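Local coordinates for protein alginate lyase A1-II' (Sphingomonas sp. A1, PDB 2CWS) that probably depolymerises the polysaccharide alginate by a lyase reaction, as a member of polysaccharide lyase family 7, at residues 38-43 / 50-55; 83-88 / 192-197; 124-129 / 146-151. One frame throughout, in Å; residues are numbered along the deposited sequence.

Contact 1. Residues 38-43 / 50-55; sequences SQYFYT and TFWAPT
A beta hairpin at the edge of the seven-stranded antiparallel sheet sets Phe41 against Phe51 as a non-hydrogen-bonded pair and Tyr42 against Thr50 as a hydrogen-bonded one. In the latter, Tyr42 N donates to Thr50 O at 2.9 Å and Thr50 N to Tyr42 O at 2.8 Å. Trp52 N then reaches Tyr40 O at 2.9 Å, where residues 38-41 form a type I turn whose first residue, Ser38, also makes an ST turn to Tyr40 N. The rings sort onto two faces. Because the CG of Tyr42 sits between its backbone N and carbonyl carbon (chi1 59°), the phenol lies over Thr50, whose CB is 3.9 Å from the ring centroid in a CH-pi contact. The methyl CG2 of Thr50 comes within 3.5 Å of Tyr42 CZ, while OG1 of Thr50 bonds to Ala48 O. On the other face, which looks across the beta sandwich of this lyase domain to Asn204 of the second sheet, Phe41 turns its edge toward the face of Phe51 in an offset edge-to-face pair. Their centroids are 5.5 Å apart and their planes 66° from each other. Beyond the paired residues, Tyr40 and Trp52 meet rim to rim, nearly coplanar at 11°, with Tyr40 CD1 3.7 Å from Trp52 CE3. In one of its two modelled conformers, Gln39 lays its CG over the centre of the Tyr40 ring. Strand 215-228 flanks the far side of strand 49-54 and takes the backbone bonds of Phe51 and Ala53.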
ATOM      1  N   SER A  38       8.451 -10.414  13.437  1.00  5.76           N
ATOM      2  CA  SER A  38       8.507  -9.624  14.652  1.00  5.86           C
ATOM      3  C   SER A  38       7.074  -9.304  15.086  1.00  5.45           C
ATOM      4  O   SER A  38       6.093  -9.740  14.466  1.00  6.14           O
ATOM      5  CB  SER A  38       9.232  -8.309  14.390  1.00  6.92           C
ATOM      6  OG  SER A  38       8.437  -7.483  13.556  1.00  6.62           O
ATOM      7  N   GLN A  39       6.965  -8.459  16.120  1.00  5.82           N
ATOM      8  CA  GLN A  39       5.641  -8.021  16.565  1.00  5.64           C
ATOM      9  C   GLN A  39       4.911  -7.232  15.484  1.00  4.51           C
ATOM     10  O   GLN A  39       3.695  -7.116  15.548  1.00  5.21           O
ATOM     11  CB  GLN A  39       5.739  -7.170  17.864  0.66  6.72           C
ATOM     12  CG  GLN A  39       6.454  -5.850  17.626  0.66  7.04           C
ATOM     13  CD  GLN A  39       6.727  -5.113  18.919  0.66  7.60           C
ATOM     14  OE1 GLN A  39       5.862  -5.021  19.773  0.66 10.42           O
ATOM     15  NE2 GLN A  39       7.930  -4.531  19.073  0.66  9.38           N
ATOM     16  N   TYR A  40       5.659  -6.685  14.521  1.00  4.34           N
ATOM     17  CA  TYR A  40       5.059  -5.847  13.492  1.00  3.95           C
ATOM     18  C   TYR A  40       4.635  -6.608  12.221  1.00  3.81           C
ATOM     19  O   TYR A  40       3.947  -6.063  11.388  1.00  3.76           O
ATOM     20  CB  TYR A  40       6.067  -4.795  13.044  1.00  4.94           C
ATOM     21  CG  TYR A  40       6.580  -3.965  14.210  1.00  5.00           C
ATOM     22  CD1 TYR A  40       5.762  -3.161  14.962  1.00  5.17           C
ATOM     23  CD2 TYR A  40       7.981  -3.983  14.502  1.00  6.71           C
ATOM     24  CE1 TYR A  40       6.251  -2.391  16.036  1.00  6.54           C
ATOM     25  CE2 TYR A  40       8.454  -3.207  15.544  1.00  6.96           C
ATOM     26  CZ  TYR A  40       7.586  -2.411  16.290  1.00  6.72           C
ATOM     27  OH  TYR A  40       8.112  -1.657  17.326  1.00  9.96           O
ATOM     28  N   PHE A  41       5.128  -7.836  12.087  1.00  4.10           N
ATOM     29  CA  PHE A  41       5.058  -8.532  10.809  1.00  3.65           C
ATOM     30  C   PHE A  41       5.249 -10.030  11.069  1.00  4.00           C
ATOM     31  O   PHE A  41       6.366 -10.427  11.449  1.00  4.90           O
ATOM     32  CB  PHE A  41       6.157  -7.990   9.918  1.00  4.73           C
ATOM     33  CG  PHE A  41       6.223  -8.624   8.549  1.00  4.16           C
ATOM     34  CD1 PHE A  41       5.385  -8.168   7.535  1.00  4.39           C
ATOM     35  CD2 PHE A  41       7.146  -9.644   8.273  1.00  4.65           C
ATOM     36  CE1 PHE A  41       5.471  -8.697   6.252  1.00  4.92           C
ATOM     37  CE2 PHE A  41       7.240 -10.165   6.979  1.00  4.95           C
ATOM     38  CZ  PHE A  41       6.414  -9.688   5.962  1.00  5.07           C
ATOM     39  N   TYR A  42       4.193 -10.808  10.871  1.00  3.82           N
ATOM     40  CA  TYR A  42       4.303 -12.209  11.268  1.00  4.28           C
ATOM     41  C   TYR A  42       3.238 -13.009  10.518  1.00  4.28           C
ATOM     42  O   TYR A  42       2.312 -12.468   9.951  1.00  4.70           O
ATOM     43  CB  TYR A  42       4.120 -12.361  12.778  1.00  4.66           C
ATOM     44  CG  TYR A  42       2.800 -11.853  13.326  1.00  4.67           C
ATOM     45  CD1 TYR A  42       1.703 -12.674  13.418  1.00  5.40           C
ATOM     46  CD2 TYR A  42       2.688 -10.551  13.778  1.00  5.11           C
ATOM     47  CE1 TYR A  42       0.484 -12.251  13.908  1.00  6.09           C
ATOM     48  CE2 TYR A  42       1.476 -10.087  14.328  1.00  5.59           C
ATOM     49  CZ  TYR A  42       0.374 -10.943  14.375  1.00  6.06           C
ATOM     50  OH  TYR A  42      -0.806 -10.556  14.945  1.00  6.86           O
ATOM     51  N   THR A  43       3.412 -14.339  10.579  1.00  4.55           N
ATOM     52  CA  THR A  43       2.389 -15.238  10.017  1.00  4.86           C
ATOM     53  C   THR A  43       1.446 -15.620  11.138  1.00  4.66           C
ATOM     54  O   THR A  43       1.893 -16.133  12.171  1.00  5.84           O
ATOM     55  CB  THR A  43       3.067 -16.487   9.452  1.00  5.57           C
ATOM     56  OG1 THR A  43       3.886 -16.089   8.354  1.00  5.54           O
ATOM     57  CG2 THR A  43       2.002 -17.498   9.028  1.00  5.61           C
ATOM     58  N   THR A  50       0.708 -10.834   8.383  1.00  3.75           N
ATOM     59  CA  THR A  50      -0.023  -9.993   9.315  1.00  3.93           C
ATOM     60  C   THR A  50       0.857  -8.812   9.690  1.00  3.21           C
ATOM     61  O   THR A  50       2.009  -8.994  10.112  1.00  4.76           O
ATOM     62  CB  THR A  50      -0.407 -10.841  10.533  1.00  4.04           C
ATOM     63  OG1 THR A  50      -1.133 -11.975  10.121  1.00  4.81           O
ATOM     64  CG2 THR A  50      -1.349 -10.008  11.456  1.00  5.26           C
ATOM     65  N   PHE A  51       0.282  -7.621   9.573  1.00  3.56           N
ATOM     66  CA  PHE A  51       0.979  -6.351   9.799  1.00  3.41           C
ATOM     67  C   PHE A  51       0.358  -5.678  11.007  1.00  3.47           C
ATOM     68  O   PHE A  51      -0.869  -5.400  10.995  1.00  4.33           O
ATOM     69  CB  PHE A  51       0.782  -5.413   8.601  1.00  3.77           C
ATOM     70  CG  PHE A  51       1.284  -5.975   7.275  1.00  3.51           C
ATOM     71  CD1 PHE A  51       2.565  -5.647   6.825  1.00  3.82           C
ATOM     72  CD2 PHE A  51       0.474  -6.779   6.498  1.00  3.96           C
ATOM     73  CE1 PHE A  51       2.997  -6.093   5.593  1.00  4.28           C
ATOM     74  CE2 PHE A  51       0.923  -7.246   5.269  1.00  4.40           C
ATOM     75  CZ  PHE A  51       2.183  -6.887   4.799  1.00  4.22           C
ATOM     76  N   TRP A  52       1.161  -5.402  12.040  1.00  3.69           N
ATOM     77  CA  TRP A  52       0.676  -4.731  13.245  1.00  3.49           C
ATOM     78  C   TRP A  52       1.449  -3.422  13.428  1.00  3.80           C
ATOM     79  O   TRP A  52       2.683  -3.412  13.280  1.00  4.12           O
ATOM     80  CB  TRP A  52       0.850  -5.661  14.500  1.00  4.52           C
ATOM     81  CG  TRP A  52       0.481  -4.884  15.744  1.00  3.91           C
ATOM     82  CD1 TRP A  52      -0.819  -4.646  16.161  1.00  4.14           C
ATOM     83  CD2 TRP A  52       1.316  -4.209  16.694  1.00  4.21           C
ATOM     84  NE1 TRP A  52      -0.817  -3.892  17.297  1.00  4.34           N
ATOM     85  CE2 TRP A  52       0.509  -3.605  17.655  1.00  4.28           C
ATOM     86  CE3 TRP A  52       2.742  -4.104  16.814  1.00  5.09           C
ATOM     87  CZ2 TRP A  52       0.982  -2.863  18.734  1.00  4.76           C
ATOM     88  CZ3 TRP A  52       3.225  -3.368  17.892  1.00  5.88           C
ATOM     89  CH2 TRP A  52       2.356  -2.770  18.840  1.00  5.99           C
ATOM     90  N   ALA A  53       0.728  -2.347  13.741  1.00  3.81           N
ATOM     91  CA  ALA A  53       1.422  -1.071  13.988  1.00  4.23           C
ATOM     92  C   ALA A  53       0.653  -0.275  15.031  1.00  3.75           C
ATOM     93  O   ALA A  53      -0.572  -0.126  14.914  1.00  4.30           O
ATOM     94  CB  ALA A  53       1.544  -0.226  12.717  1.00  5.13           C
ATOM     95  N   PRO A  54       1.332   0.266  16.022  1.00  4.45           N
ATOM     96  CA  PRO A  54       0.713   1.120  17.037  1.00  5.13           C
ATOM     97  C   PRO A  54       0.628   2.560  16.570  1.00  4.59           C
ATOM     98  O   PRO A  54       1.475   3.059  15.820  1.00  5.01           O
ATOM     99  CB  PRO A  54       1.694   0.987  18.225  1.00  6.23           C
ATOM    100  CG  PRO A  54       3.036   0.873  17.544  1.00  6.09           C
ATOM    101  CD  PRO A  54       2.808   0.035  16.304  1.00  5.29           C
ATOM    102  N   THR A  55      -0.367   3.288  17.097  1.00  4.92           N
ATOM    103  CA  THR A  55      -0.569   4.689  16.691  1.00  4.79           C
ATOM    104  C   THR A  55       0.571   5.593  17.145  1.00  5.53           C
ATOM    105  O   THR A  55       0.740   6.663  16.529  1.00  6.47           O
ATOM    106  CB  THR A  55      -1.910   5.271  17.192  1.00  5.43           C
ATOM    107  OG1 THR A  55      -1.911   5.261  18.628  1.00  6.46           O
ATOM    108  CG2 THR A  55      -3.073   4.422  16.657  1.00  5.10           C
TER

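Contact 2. Residues 83-88 / 192-197; sequences WGWQGT and GWKNLK
Lys194 lies across one face of the Trp85 indole, its extended chain crossing the ring system obliquely from the five-membered towards the six-membered ring. CG of Lys194 stands 3.6 Å from the centroid of the five-membered ring of Trp85, 16° off the normal, a CH-pi contact made by a methylene and not by the charged end. Further along, Lys194 CE is 3.5 Å from Trp85 CZ2, and the ammonium comes to the benzo rim, its NZ 3.9 Å from Trp85 CH2. The opposite face of the indole is covered by CG of Gln86, so the ring lies between methylene groups of Gln86 and Lys194. Its position follows from the first torsion: with CG of Trp85 between the backbone N and the carbonyl carbon (chi1 68°), the indole's face is brought under the Lys194 chain.

Lys197 behaves quite differently. Bent at each of its outer torsions in the conformer described, one of two modelled, it curls back over the chain at Trp83, so that its CE is 3.5 Å from Trp83 C, while its backbone CA approaches Trp83 O at 3.2 Å. No direct hydrogen bond joins the two segments; a water does so instead, accepting from Trp85 N at 3.0 Å and donating to Leu196 O at 2.7 Å. Trp83 leaves the backbone pointing away from residues 192-197, and its NE1 bonds to Glu72 OE1. Val187 of helix 186-189 touches both Trp85 and Lys194. This is a loop packed against a 3-10 turn and the loop after it, at the rim of a beta sandwich, joining the lead-ins to strands 88-99 and 197-202, which belong to different sheets.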
ATOM      1  N   TRP A  83       8.460   2.269 -11.888  1.00  4.27           N
ATOM      2  CA  TRP A  83       7.792   2.105 -13.183  1.00  4.47           C
ATOM      3  C   TRP A  83       7.014   3.344 -13.574  1.00  4.53           C
ATOM      4  O   TRP A  83       6.791   4.261 -12.789  1.00  5.32           O
ATOM      5  CB  TRP A  83       6.949   0.837 -13.180  1.00  4.58           C
ATOM      6  CG  TRP A  83       6.040   0.617 -12.017  1.00  4.15           C
ATOM      7  CD1 TRP A  83       6.330  -0.092 -10.867  1.00  4.46           C
ATOM      8  CD2 TRP A  83       4.685   1.091 -11.853  1.00  4.12           C
ATOM      9  NE1 TRP A  83       5.235  -0.126 -10.026  1.00  4.32           N
ATOM     10  CE2 TRP A  83       4.221   0.611 -10.613  1.00  4.10           C
ATOM     11  CE3 TRP A  83       3.821   1.861 -12.672  1.00  4.64           C
ATOM     12  CZ2 TRP A  83       2.934   0.883 -10.151  1.00  4.41           C
ATOM     13  CZ3 TRP A  83       2.543   2.119 -12.192  1.00  4.76           C
ATOM     14  CH2 TRP A  83       2.109   1.645 -10.953  1.00  4.69           C
ATOM     15  N   GLY A  84       6.628   3.387 -14.861  1.00  6.23           N
ATOM     16  CA  GLY A  84       6.043   4.572 -15.439  1.00  6.03           C
ATOM     17  C   GLY A  84       4.584   4.435 -15.845  1.00  5.61           C
ATOM     18  O   GLY A  84       3.949   3.393 -15.696  1.00  6.17           O
ATOM     19  N   TRP A  85       4.086   5.560 -16.390  1.00  5.86           N
ATOM     20  CA  TRP A  85       2.653   5.627 -16.685  1.00  6.11           C
ATOM     21  C   TRP A  85       2.249   4.757 -17.881  1.00  5.47           C
ATOM     22  O   TRP A  85       1.058   4.410 -17.965  1.00  6.40           O
ATOM     23  CB  TRP A  85       2.240   7.078 -16.935  1.00  6.88           C
ATOM     24  CG  TRP A  85       2.792   7.712 -18.200  1.00  7.61           C
ATOM     25  CD1 TRP A  85       4.020   8.248 -18.402  1.00  8.61           C
ATOM     26  CD2 TRP A  85       2.045   7.845 -19.430  1.00  8.22           C
ATOM     27  NE1 TRP A  85       4.092   8.703 -19.719  1.00  9.37           N
ATOM     28  CE2 TRP A  85       2.885   8.469 -20.361  1.00  9.08           C
ATOM     29  CE3 TRP A  85       0.748   7.472 -19.855  1.00  9.89           C
ATOM     30  CZ2 TRP A  85       2.460   8.745 -21.671  1.00 12.42           C
ATOM     31  CZ3 TRP A  85       0.302   7.736 -21.125  1.00 10.69           C
ATOM     32  CH2 TRP A  85       1.159   8.367 -22.022  1.00 12.65           C
ATOM     33  N   GLN A  86       3.171   4.487 -18.785  1.00  5.79           N
ATOM     34  CA  GLN A  86       2.829   3.708 -19.975  1.00  6.29           C
ATOM     35  C   GLN A  86       2.935   2.223 -19.710  1.00  6.11           C
ATOM     36  O   GLN A  86       3.754   1.815 -18.858  1.00  6.84           O
ATOM     37  CB  GLN A  86       3.782   4.075 -21.111  1.00  7.78           C
ATOM     38  CG  GLN A  86       3.840   5.529 -21.404  1.00 13.48           C
ATOM     39  CD  GLN A  86       5.057   5.917 -22.253  1.00 16.16           C
ATOM     40  OE1 GLN A  86       4.717   6.151 -23.435  1.00 30.48           O
ATOM     41  NE2 GLN A  86       6.285   6.007 -21.711  1.00 11.65           N
ATOM     42  N   GLY A  87       2.162   1.426 -20.443  1.00  6.99           N
ATOM     43  CA  GLY A  87       2.097  -0.025 -20.245  1.00  7.51           C
ATOM     44  C   GLY A  87       1.123  -0.372 -19.134  1.00  6.22           C
ATOM     45  O   GLY A  87       0.341   0.497 -18.685  1.00  6.78           O
ATOM     46  N   THR A  88       1.182  -1.619 -18.670  1.00  5.77           N
ATOM     47  CA  THR A  88       0.245  -2.136 -17.680  1.00  5.31           C
ATOM     48  C   THR A  88       0.976  -2.622 -16.455  1.00  5.28           C
ATOM     49  O   THR A  88       1.962  -3.333 -16.530  1.00  7.35           O
ATOM     50  CB  THR A  88      -0.599  -3.260 -18.312  1.00  5.71           C
ATOM     51  OG1 THR A  88      -1.461  -2.686 -19.293  1.00  6.56           O
ATOM     52  CG2 THR A  88      -1.463  -3.951 -17.291  1.00  7.45           C
ATOM     53  N   GLY A 192       1.289  16.343 -15.819  1.00  7.43           N
ATOM     54  CA  GLY A 192       2.504  16.240 -14.973  1.00  8.06           C
ATOM     55  C   GLY A 192       2.687  14.893 -14.342  1.00  6.66           C
ATOM     56  O   GLY A 192       3.814  14.596 -13.903  1.00  7.74           O
ATOM     57  N   TRP A 193       1.676  14.048 -14.271  1.00  6.29           N
ATOM     58  CA  TRP A 193       1.921  12.677 -13.783  1.00  5.65           C
ATOM     59  C   TRP A 193       2.871  11.914 -14.704  1.00  5.38           C
ATOM     60  O   TRP A 193       3.478  10.946 -14.274  1.00  6.67           O
ATOM     61  CB  TRP A 193       0.615  11.927 -13.636  1.00  5.17           C
ATOM     62  CG  TRP A 193      -0.279  12.308 -12.499  1.00  5.07           C
ATOM     63  CD1 TRP A 193      -1.479  12.969 -12.637  1.00  5.48           C
ATOM     64  CD2 TRP A 193      -0.099  12.065 -11.101  1.00  4.95           C
ATOM     65  NE1 TRP A 193      -2.073  13.158 -11.390  1.00  5.22           N
ATOM     66  CE2 TRP A 193      -1.214  12.591 -10.445  1.00  5.14           C
ATOM     67  CE3 TRP A 193       0.910  11.439 -10.345  1.00  5.30           C
ATOM     68  CZ2 TRP A 193      -1.392  12.536  -9.056  1.00  5.51           C
ATOM     69  CZ3 TRP A 193       0.723  11.386  -8.963  1.00  5.39           C
ATOM     70  CH2 TRP A 193      -0.392  11.926  -8.327  1.00  6.11           C
ATOM     71  N   LYS A 194       3.058  12.344 -15.946  1.00  6.29           N
ATOM     72  CA  LYS A 194       4.042  11.693 -16.800  1.00  6.91           C
ATOM     73  C   LYS A 194       5.460  11.997 -16.346  1.00  7.32           C
ATOM     74  O   LYS A 194       6.375  11.311 -16.819  1.00  9.10           O
ATOM     75  CB  LYS A 194       3.886  12.147 -18.263  1.00  7.94           C
ATOM     76  CG  LYS A 194       2.569  11.729 -18.921  1.00  9.05           C
ATOM     77  CD  LYS A 194       2.549  12.192 -20.364  1.00 12.01           C
ATOM     78  CE  LYS A 194       1.235  11.958 -21.056  1.00 18.45           C
ATOM     79  NZ  LYS A 194       1.328  12.240 -22.531  1.00 19.11           N
ATOM     80  N   ASN A 195       5.662  12.977 -15.464  1.00  7.01           N
ATOM     81  CA  ASN A 195       7.010  13.313 -14.952  1.00  8.72           C
ATOM     82  C   ASN A 195       7.306  12.676 -13.609  1.00  8.22           C
ATOM     83  O   ASN A 195       8.301  13.042 -12.966  1.00 12.65           O
ATOM     84  CB  ASN A 195       7.115  14.841 -14.806  1.00  9.59           C
ATOM     85  CG  ASN A 195       7.046  15.521 -16.186  1.00 11.42           C
ATOM     86  OD1 ASN A 195       7.596  14.982 -17.151  1.00 14.43           O
ATOM     87  ND2 ASN A 195       6.361  16.660 -16.226  1.00 16.01           N
ATOM     88  N   LEU A 196       6.484  11.688 -13.227  1.00  7.59           N
ATOM     89  CA  LEU A 196       6.724  10.899 -12.026  1.00  6.62           C
ATOM     90  C   LEU A 196       6.809   9.437 -12.428  1.00  6.55           C
ATOM     91  O   LEU A 196       6.276   9.010 -13.444  1.00  8.13           O
ATOM     92  CB  LEU A 196       5.608  11.127 -11.011  0.72  6.67           C
ATOM     93  CG  LEU A 196       5.511  12.554 -10.517  0.72  8.58           C
ATOM     94  CD1 LEU A 196       4.320  12.629  -9.548  0.72  8.55           C
ATOM     95  CD2 LEU A 196       6.778  13.016  -9.801  0.72  8.33           C
ATOM     96  N   LYS A 197       7.459   8.660 -11.547  1.00  5.60           N
ATOM     97  CA  LYS A 197       7.413   7.201 -11.585  1.00  5.57           C
ATOM     98  C   LYS A 197       6.618   6.735 -10.386  1.00  4.88           C
ATOM     99  O   LYS A 197       6.117   7.543  -9.583  1.00  5.33           O
ATOM    100  CB  LYS A 197       8.831   6.639 -11.543  0.70  6.24           C
ATOM    101  CG  LYS A 197       9.707   7.308 -12.621  0.70  8.64           C
ATOM    102  CD  LYS A 197       9.358   6.847 -14.017  0.70  9.57           C
ATOM    103  CE  LYS A 197       9.754   5.426 -14.322  0.70 13.08           C
ATOM    104  NZ  LYS A 197      11.207   5.110 -14.559  0.70 12.61           N
TER
HETATM  105  O   HOH W   1       5.871   7.845 -15.798  1.00 10.40           O

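Contact 3. Residues 124-129 / 146-151; sequences LVKAVF and GSDVHN
A surface salt bridge between Lys126 and Asp148 spans three strands of the nine-stranded sheet, reaching from strand 120-130 to strand 148-154 over the intervening strand 133-139. Lys126 NZ donates to Asp148 OD1 at 2.7 Å, meeting that oxygen on its syn side but 26° out of the carboxylate plane; OD2 stays 3.8 Å from Lys126 NZ, so the grip is one-armed. The lysine chain bends at its third torsion (chi3 -75°), and the two side chains cross at about a right angle. Asp148 is modelled in two conformers, and the bond described belongs to one of them. A leucine in place of Lys126 would probably leave the Asp148 carboxylate without its charged partner and freer to turn above the sheet. Val149, next to Asp148, faces Val184 of the other sheet, which places the salt bridge on the side of its own sheet away from the sandwich interior; in relatives of this family that side of the corresponding sheet forms the substrate cleft. Both side chains rest on Gln137 of strand 133-139, while on its other flank strand 120-130 pairs with strand 106-114, where Leu124 and Val125 both face Ile111 in a classic beta bulge.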
ATOM      1  N   LEU A 124      -0.457   8.350  -5.427  1.00  4.37           N
ATOM      2  CA  LEU A 124      -1.459   8.397  -6.500  1.00  4.47           C
ATOM      3  C   LEU A 124      -2.760   7.690  -6.113  1.00  3.83           C
ATOM      4  O   LEU A 124      -3.832   8.267  -6.246  1.00  5.56           O
ATOM      5  CB  LEU A 124      -0.891   7.748  -7.771  1.00  4.72           C
ATOM      6  CG  LEU A 124      -1.923   7.641  -8.939  1.00  5.25           C
ATOM      7  CD1 LEU A 124      -2.309   9.047  -9.441  1.00  6.34           C
ATOM      8  CD2 LEU A 124      -1.361   6.774 -10.051  1.00  6.58           C
ATOM      9  N   VAL A 125      -2.674   6.448  -5.644  1.00  4.17           N
ATOM     10  CA  VAL A 125      -3.858   5.695  -5.202  1.00  3.88           C
ATOM     11  C   VAL A 125      -3.658   5.329  -3.747  1.00  3.66           C
ATOM     12  O   VAL A 125      -2.596   4.801  -3.397  1.00  4.16           O
ATOM     13  CB  VAL A 125      -4.099   4.432  -6.039  1.00  4.28           C
ATOM     14  CG1 VAL A 125      -5.327   3.678  -5.507  1.00  5.57           C
ATOM     15  CG2 VAL A 125      -4.223   4.782  -7.534  1.00  5.13           C
ATOM     16  N   LYS A 126      -4.670   5.542  -2.936  1.00  3.87           N
ATOM     17  CA  LYS A 126      -4.696   5.109  -1.545  1.00  4.11           C
ATOM     18  C   LYS A 126      -5.942   4.308  -1.278  1.00  3.61           C
ATOM     19  O   LYS A 126      -7.062   4.809  -1.493  1.00  4.91           O
ATOM     20  CB  LYS A 126      -4.676   6.315  -0.577  1.00  5.32           C
ATOM     21  CG  LYS A 126      -3.465   7.231  -0.828  1.00  7.74           C
ATOM     22  CD  LYS A 126      -3.654   8.635  -0.200  1.00 10.88           C
ATOM     23  CE  LYS A 126      -4.655   9.447  -1.074  1.00 16.56           C
ATOM     24  NZ  LYS A 126      -4.816  10.815  -0.479  1.00 23.19           N
ATOM     25  N   ALA A 127      -5.789   3.056  -0.835  1.00  3.67           N
ATOM     26  CA  ALA A 127      -6.933   2.192  -0.521  1.00  3.31           C
ATOM     27  C   ALA A 127      -7.234   2.368   0.951  1.00  2.83           C
ATOM     28  O   ALA A 127      -6.534   1.816   1.807  1.00  3.87           O
ATOM     29  CB  ALA A 127      -6.609   0.757  -0.918  1.00  5.03           C
ATOM     30  N   VAL A 128      -8.253   3.183   1.246  1.00  3.38           N
ATOM     31  CA  VAL A 128      -8.586   3.584   2.611  1.00  3.72           C
ATOM     32  C   VAL A 128      -9.693   2.719   3.169  1.00  4.57           C
ATOM     33  O   VAL A 128     -10.832   2.761   2.671  1.00  6.78           O
ATOM     34  CB  VAL A 128      -9.028   5.057   2.629  1.00  4.91           C
ATOM     35  CG1 VAL A 128      -9.334   5.482   4.066  1.00  8.12           C
ATOM     36  CG2 VAL A 128      -7.966   5.969   1.990  1.00  6.60           C
ATOM     37  N   PHE A 129      -9.354   1.918   4.185  1.00  4.07           N
ATOM     38  CA  PHE A 129     -10.301   1.006   4.812  1.00  4.69           C
ATOM     39  C   PHE A 129     -10.929   1.664   6.020  1.00  4.74           C
ATOM     40  O   PHE A 129     -10.243   2.158   6.912  1.00  6.07           O
ATOM     41  CB  PHE A 129      -9.580  -0.297   5.227  1.00  5.72           C
ATOM     42  CG  PHE A 129     -10.537  -1.251   5.932  1.00  4.74           C
ATOM     43  CD1 PHE A 129     -10.808  -1.194   7.287  1.00  6.14           C
ATOM     44  CD2 PHE A 129     -11.178  -2.212   5.174  1.00  6.93           C
ATOM     45  CE1 PHE A 129     -11.742  -2.005   7.849  1.00  5.89           C
ATOM     46  CE2 PHE A 129     -12.116  -3.048   5.750  1.00  6.81           C
ATOM     47  CZ  PHE A 129     -12.419  -2.923   7.120  1.00  5.99           C
ATOM     48  N   GLY A 146      -4.990  20.734  -5.639  0.62 17.72           N
ATOM     49  CA  GLY A 146      -6.196  19.942  -5.864  0.62 17.81           C
ATOM     50  C   GLY A 146      -6.365  18.987  -4.681  0.62 13.89           C
ATOM     51  O   GLY A 146      -5.671  19.250  -3.713  0.62 19.96           O
ATOM     52  N   SER A 147      -7.201  17.982  -4.835  0.62 13.86           N
ATOM     53  CA  SER A 147      -7.714  17.035  -3.887  0.62 11.68           C
ATOM     54  C   SER A 147      -7.707  15.628  -4.485  0.62  7.48           C
ATOM     55  O   SER A 147      -6.918  15.382  -5.417  0.62  5.86           O
ATOM     56  CB  SER A 147      -9.156  17.441  -3.540  0.62 14.46           C
ATOM     57  OG  SER A 147      -9.963  17.069  -4.657  0.62 30.45           O
ATOM     58  N   ASP A 148      -8.546  14.710  -3.993  0.62  8.38           N
ATOM     59  CA  ASP A 148      -8.678  13.361  -4.514  0.62  7.41           C
ATOM     60  C   ASP A 148     -10.027  13.100  -5.171  0.62  6.07           C
ATOM     61  O   ASP A 148     -11.034  13.761  -4.846  0.62  7.63           O
ATOM     62  CB  ASP A 148      -8.528  12.352  -3.365  0.62  7.60           C
ATOM     63  CG  ASP A 148      -7.198  12.443  -2.643  0.62  8.85           C
ATOM     64  OD1 ASP A 148      -7.080  11.965  -1.495  0.62 12.53           O
ATOM     65  OD2 ASP A 148      -6.248  12.986  -3.230  0.62  9.11           O
ATOM     66  N   VAL A 149     -10.047  12.106  -6.051  1.00  5.89           N
ATOM     67  CA  VAL A 149     -11.259  11.473  -6.565  1.00  6.22           C
ATOM     68  C   VAL A 149     -11.540  10.266  -5.666  1.00  4.99           C
ATOM     69  O   VAL A 149     -10.712   9.364  -5.568  1.00  6.90           O
ATOM     70  CB  VAL A 149     -11.110  11.026  -8.018  1.00  7.33           C
ATOM     71  CG1 VAL A 149     -12.423  10.436  -8.514  1.00  8.15           C
ATOM     72  CG2 VAL A 149     -10.613  12.207  -8.901  1.00  9.97           C
ATOM     73  N   HIS A 150     -12.711  10.251  -5.035  1.00  5.10           N
ATOM     74  CA  HIS A 150     -13.071   9.146  -4.155  1.00  4.97           C
ATOM     75  C   HIS A 150     -13.806   8.090  -4.943  1.00  4.90           C
ATOM     76  O   HIS A 150     -14.524   8.383  -5.911  1.00  6.67           O
ATOM     77  CB  HIS A 150     -13.952   9.677  -3.003  1.00  5.82           C
ATOM     78  CG  HIS A 150     -13.186  10.662  -2.163  1.00  5.46           C
ATOM     79  ND1 HIS A 150     -12.528  10.283  -1.038  1.00  6.35           N
ATOM     80  CD2 HIS A 150     -12.893  11.983  -2.308  1.00  7.13           C
ATOM     81  CE1 HIS A 150     -11.882  11.312  -0.505  1.00  6.96           C
ATOM     82  NE2 HIS A 150     -12.124  12.371  -1.262  1.00  8.19           N
ATOM     83  N   ASN A 151     -13.641   6.831  -4.520  1.00  4.73           N
ATOM     84  CA  ASN A 151     -14.317   5.692  -5.169  1.00  4.74           C
ATOM     85  C   ASN A 151     -14.751   4.748  -4.054  1.00  4.00           C
ATOM     86  O   ASN A 151     -13.901   4.021  -3.478  1.00  4.37           O
ATOM     87  CB  ASN A 151     -13.395   4.969  -6.155  1.00  5.15           C
ATOM     88  CG  ASN A 151     -12.989   5.892  -7.308  1.00  5.55           C
ATOM     89  OD1 ASN A 151     -13.756   6.057  -8.285  1.00  6.54           O
ATOM     90  ND2 ASN A 151     -11.825   6.543  -7.206  1.00  5.82           N
TER

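From the N terminus, contact 1 comes first and closes on itself as a short hairpin, with six residues between its segments, before anything else opens. The chain then reaches residues 83-88, whose partner comes 104 residues later, so contact 2 shuts a long loop that holds about half of the strands. Contact 3, between 124-129 and 146-151, is nested inside that loop and encloses strand 133-139. Contact 1 lies on the opposite side of the chain's centre from the other two, its centre about 32 Å from that of contact 2. Contacts 2 and 3 touch, Trp193 CZ2 packing against Leu124 CD1 at 3.6 Å, which links the sandwich rim to the nine-stranded sheet.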